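Local structure of phenylacetic acid degradation protein PaaI (Thermus thermophilus HB8, 1WLU) at residues A21-E26 / Y44-S49; A82-V87 / Y96-V101. The protein probably hydrolyses acyl-CoA thioesters as a hot dog fold thioesterase, and is associated with phenylacetic acid degradation. All blocks are in the same frame, centred on the assembly; numbering follows the deposited sequence.

Contact 1. Residues A21-E26 / Y44-S49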
# COMPACT_ATOMS: atom_id res chain seq x y z
N ALA A 21 2.44 3.01 -20.83
CA ALA A 21 1.28 2.49 -21.54
C ALA A 21 -0.00 3.16 -21.08
O ALA A 21 -0.10 3.62 -19.95
CB ALA A 21 1.16 0.99 -21.33
N VAL A 22 -0.97 3.24 -21.99
CA VAL A 22 -2.27 3.81 -21.68
C VAL A 22 -3.30 2.79 -22.15
O VAL A 22 -3.25 2.34 -23.30
CB VAL A 22 -2.54 5.14 -22.41
CG1 VAL A 22 -3.95 5.63 -22.11
CG2 VAL A 22 -1.52 6.19 -21.98
N VAL A 23 -4.19 2.40 -21.25
CA VAL A 23 -5.25 1.44 -21.55
C VAL A 23 -6.57 2.15 -21.28
O VAL A 23 -6.70 2.86 -20.28
CB VAL A 23 -5.13 0.19 -20.66
CG1 VAL A 23 -6.33 -0.73 -20.87
CG2 VAL A 23 -3.85 -0.56 -21.00
N ALA A 24 -7.54 1.95 -22.16
CA ALA A 24 -8.84 2.59 -22.00
C ALA A 24 -9.99 1.61 -22.06
O ALA A 24 -9.88 0.52 -22.62
CB ALA A 24 -9.01 3.66 -23.08
N GLY A 25 -11.11 2.02 -21.48
CA GLY A 25 -12.29 1.18 -21.49
C GLY A 25 -13.51 2.01 -21.16
O GLY A 25 -13.41 3.20 -20.89
N GLU A 26 -14.67 1.37 -21.22
CA GLU A 26 -15.92 2.05 -20.90
C GLU A 26 -16.60 1.20 -19.84
O GLU A 26 -16.58 -0.03 -19.91
CB GLU A 26 -16.81 2.15 -22.14
CG GLU A 26 -18.08 2.96 -21.90
CD GLU A 26 -18.96 3.07 -23.13
OE1 GLU A 26 -18.44 3.48 -24.19
OE2 GLU A 26 -20.16 2.76 -23.04
N TYR A 44 -9.47 -1.43 -11.04
CA TYR A 44 -8.15 -1.98 -10.76
C TYR A 44 -7.64 -2.77 -11.96
O TYR A 44 -6.48 -2.64 -12.34
CB TYR A 44 -8.19 -2.88 -9.52
CG TYR A 44 -6.85 -3.50 -9.18
CD1 TYR A 44 -6.40 -4.66 -9.83
CD2 TYR A 44 -6.03 -2.93 -8.21
CE1 TYR A 44 -5.17 -5.22 -9.51
CE2 TYR A 44 -4.80 -3.48 -7.89
CZ TYR A 44 -4.37 -4.63 -8.54
OH TYR A 44 -3.15 -5.18 -8.21
N ALA A 45 -8.51 -3.57 -12.57
CA ALA A 45 -8.11 -4.36 -13.73
C ALA A 45 -7.60 -3.45 -14.84
O ALA A 45 -6.63 -3.77 -15.53
CB ALA A 45 -9.29 -5.18 -14.24
N LEU A 46 -8.25 -2.30 -15.01
CA LEU A 46 -7.84 -1.33 -16.01
C LEU A 46 -6.44 -0.82 -15.71
O LEU A 46 -5.56 -0.84 -16.57
CB LEU A 46 -8.83 -0.16 -16.03
CG LEU A 46 -8.53 0.97 -17.01
CD1 LEU A 46 -8.79 0.50 -18.43
CD2 LEU A 46 -9.42 2.16 -16.69
N ALA A 47 -6.22 -0.38 -14.48
CA ALA A 47 -4.92 0.14 -14.08
C ALA A 47 -3.85 -0.95 -14.15
O ALA A 47 -2.75 -0.71 -14.63
CB ALA A 47 -5.00 0.71 -12.66
N ASP A 48 -4.19 -2.13 -13.66
CA ASP A 48 -3.27 -3.26 -13.66
C ASP A 48 -2.85 -3.64 -15.07
O ASP A 48 -1.71 -4.05 -15.30
CB ASP A 48 -3.91 -4.46 -12.97
CG ASP A 48 -2.95 -5.61 -12.79
OD1 ASP A 48 -1.97 -5.44 -12.04
OD2 ASP A 48 -3.17 -6.67 -13.40
N SER A 49 -3.77 -3.51 -16.02
CA SER A 49 -3.46 -3.85 -17.41
C SER A 49 -2.43 -2.87 -17.98
O SER A 49 -1.51 -3.29 -18.68
CB SER A 49 -4.74 -3.84 -18.25
OG SER A 49 -5.61 -4.88 -17.84
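L46 reaches from its helix to the backbone and side chain of V23, with strand 21-26 and helix 44-49 running nearly antiparallel at 153°. Its CG leaves CB anti to the backbone N (chi1 179°), which sets it beside the carbonyl carbon. CG lies 4.2 Å from V23 O, a loose approach, and then splits into two methyls. CD1 does most of the touching across the contact: it lies 3.7 Å from V23 CG1, the two side chains sliding past each other in opposite directions. The same methyl rests on the strand backbone, 4.0 Å from A24 C and close to the amide of G25, which presents no side chain there. The L46 side chain also packs on V80 and A82 of neighbouring strand 79-89. This is the core of the hot dog fold, a long helix (40-56) wrapped by a curved antiparallel sheet, and L46 is one of the buried residues joining the two. One turn further on, V23 CG2 meets the helix backbone at S49 C, at 4.1 Å, while CG1 faces S49 CB more distantly. S49 turns its hydroxyl back along the helix: OG lies beside its own backbone N (chi1 -65°) and donates to A45 O at 2.8 Å. S49 N bonds to the same oxygen from the opposite face of the carbonyl plane, so A45 O is gripped twice. S49 OG also hydrogen-bonds H39 NE2 of the second subunit, and V23 is also covered by A50 and L53 of helix 40-56.

Contact 2. Residues A82-V87 / Y96-V101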
# COMPACT_ATOMS: atom_id res chain seq x y z
N ALA A 82 -6.27 4.49 -18.10
CA ALA A 82 -5.25 4.23 -17.09
C ALA A 82 -3.92 4.55 -17.77
O ALA A 82 -3.55 3.92 -18.76
CB ALA A 82 -5.29 2.78 -16.64
N ARG A 83 -3.23 5.55 -17.24
CA ARG A 83 -1.95 6.01 -17.79
C ARG A 83 -0.80 5.58 -16.90
O ARG A 83 -0.63 6.12 -15.80
CB ARG A 83 -1.98 7.53 -17.94
CG ARG A 83 -3.19 8.02 -18.71
CD ARG A 83 -3.40 9.51 -18.54
NE ARG A 83 -4.57 9.97 -19.29
CZ ARG A 83 -5.02 11.22 -19.27
NH1 ARG A 83 -4.40 12.13 -18.54
NH2 ARG A 83 -6.08 11.56 -20.00
N ALA A 84 -0.00 4.63 -17.39
CA ALA A 84 1.13 4.12 -16.63
C ALA A 84 2.46 4.73 -17.04
O ALA A 84 2.78 4.82 -18.22
CB ALA A 84 1.20 2.60 -16.78
N VAL A 85 3.22 5.17 -16.04
CA VAL A 85 4.54 5.76 -16.27
C VAL A 85 5.52 5.09 -15.31
O VAL A 85 5.16 4.69 -14.21
CB VAL A 85 4.55 7.29 -16.03
CG1 VAL A 85 3.57 7.97 -16.96
CG2 VAL A 85 4.22 7.60 -14.58
N GLU A 86 6.77 4.99 -15.75
CA GLU A 86 7.81 4.35 -14.95
C GLU A 86 8.40 5.30 -13.91
O GLU A 86 8.81 6.42 -14.24
CB GLU A 86 8.91 3.86 -15.89
CG GLU A 86 9.84 2.84 -15.30
CD GLU A 86 10.74 2.26 -16.36
OE1 GLU A 86 11.70 2.94 -16.77
OE2 GLU A 86 10.46 1.13 -16.80
N VAL A 87 8.42 4.85 -12.66
CA VAL A 87 8.94 5.64 -11.55
C VAL A 87 10.37 5.22 -11.20
O VAL A 87 11.22 6.05 -10.89
CB VAL A 87 8.04 5.47 -10.29
CG1 VAL A 87 8.64 6.21 -9.11
CG2 VAL A 87 6.64 5.99 -10.59
N TYR A 96 5.87 1.49 -11.02
CA TYR A 96 5.11 2.34 -11.93
C TYR A 96 3.95 3.04 -11.24
O TYR A 96 3.38 2.52 -10.28
CB TYR A 96 4.54 1.49 -13.07
CG TYR A 96 5.60 0.79 -13.88
CD1 TYR A 96 6.28 -0.32 -13.38
CD2 TYR A 96 6.03 1.33 -15.10
CE1 TYR A 96 7.36 -0.87 -14.06
CE2 TYR A 96 7.11 0.78 -15.79
CZ TYR A 96 7.77 -0.31 -15.25
OH TYR A 96 8.88 -0.81 -15.89
N ARG A 97 3.63 4.22 -11.73
CA ARG A 97 2.50 5.00 -11.23
C ARG A 97 1.47 4.97 -12.35
O ARG A 97 1.80 5.20 -13.51
CB ARG A 97 2.89 6.45 -10.95
CG ARG A 97 1.66 7.37 -10.90
CD ARG A 97 1.97 8.76 -10.37
NE ARG A 97 3.08 9.41 -11.06
CZ ARG A 97 4.32 9.47 -10.59
NH1 ARG A 97 4.62 8.93 -9.42
NH2 ARG A 97 5.26 10.08 -11.30
N VAL A 98 0.22 4.66 -12.00
CA VAL A 98 -0.84 4.61 -12.99
C VAL A 98 -1.99 5.51 -12.58
O VAL A 98 -2.65 5.27 -11.56
CB VAL A 98 -1.36 3.17 -13.18
CG1 VAL A 98 -2.39 3.14 -14.31
CG2 VAL A 98 -0.21 2.23 -13.50
N GLU A 99 -2.22 6.56 -13.36
CA GLU A 99 -3.31 7.48 -13.08
C GLU A 99 -4.56 7.02 -13.84
O GLU A 99 -4.50 6.76 -15.04
CB GLU A 99 -2.94 8.89 -13.51
CG GLU A 99 -1.97 9.58 -12.56
CD GLU A 99 -1.57 10.97 -13.02
OE1 GLU A 99 -2.34 11.58 -13.79
OE2 GLU A 99 -0.50 11.45 -12.60
N VAL A 100 -5.66 6.89 -13.12
CA VAL A 100 -6.93 6.48 -13.72
C VAL A 100 -7.73 7.77 -13.89
O VAL A 100 -8.08 8.43 -12.91
CB VAL A 100 -7.67 5.47 -12.82
CG1 VAL A 100 -8.97 5.03 -13.48
CG2 VAL A 100 -6.78 4.26 -12.56
N VAL A 101 -8.00 8.11 -15.14
CA VAL A 101 -8.68 9.35 -15.48
C VAL A 101 -9.95 9.18 -16.29
O VAL A 101 -10.04 8.32 -17.16
CB VAL A 101 -7.71 10.26 -16.28
CG1 VAL A 101 -8.36 11.59 -16.60
CG2 VAL A 101 -6.41 10.45 -15.50
O HOH W 1 -2.11 11.67 -16.50
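The R83 guanidinium has V101 CG2 over one face, 3.9 Å above the plane and offset toward the rim. At its edge, in plane, a water accepts from R83 NH1 and donates to E99 OE1 at 2.7 Å, linking opposite charges that do not touch directly. Both lie on a β hairpin, strands 79-89 and 93-102, inside the antiparallel sheet of the hot dog fold. The second guanidinium, that of R97, takes V87 CG2 over one face, with NH1 3.8 Å from that methyl; the R97 chain bends at chi3 (52°), and the two side chains cross at about a right angle. R97 also packs on R97 of the third subunit. On the other face of the sheet, the Y96 ring lies alongside E86, pointing the same way, its plane 63° from the carboxylate. E86 CG sits 3.5 Å from Y96 CE2, and the 2.7 Å approach of Y96 OH to E86 OE2 is at most a weak bond, the hydroxyl proton having another acceptor within reach; the stronger partner of E86 OE2 is R58 NE, in a salt bridge. V98 offers one methyl to each neighbouring alanine on this face: CG1 meets A82 CB, and CG2 meets A84 CB at 3.6 Å. Paired backbone bonds join R83 with E99 and V85 with R97; the straightest runs from R83 N to E99 O, with an N-H...O angle of 171°.

How the contacts relate
After helix 4-8 and strand 12-17 the chain lays down strand 20-26, passes through a connection without strands and enters helix 40-56; contact 1 closes that loop by setting the helix against the strand. Only after strand 61-70 does the chain form the hairpin of contact 2, closing a much shorter loop. The two contacts are therefore in series, neither nested nor crossed. In space they adjoin, because strands 20-26 and 79-89 are neighbours in the sheet: A84 N lies 2.8 Å from A21 O, a probable hydrogen bond, and A82 pairs likewise with V23. A82 CB also packs against L46 O and A47 CA, tying helix 40-56, strand 20-26 and the hairpin together.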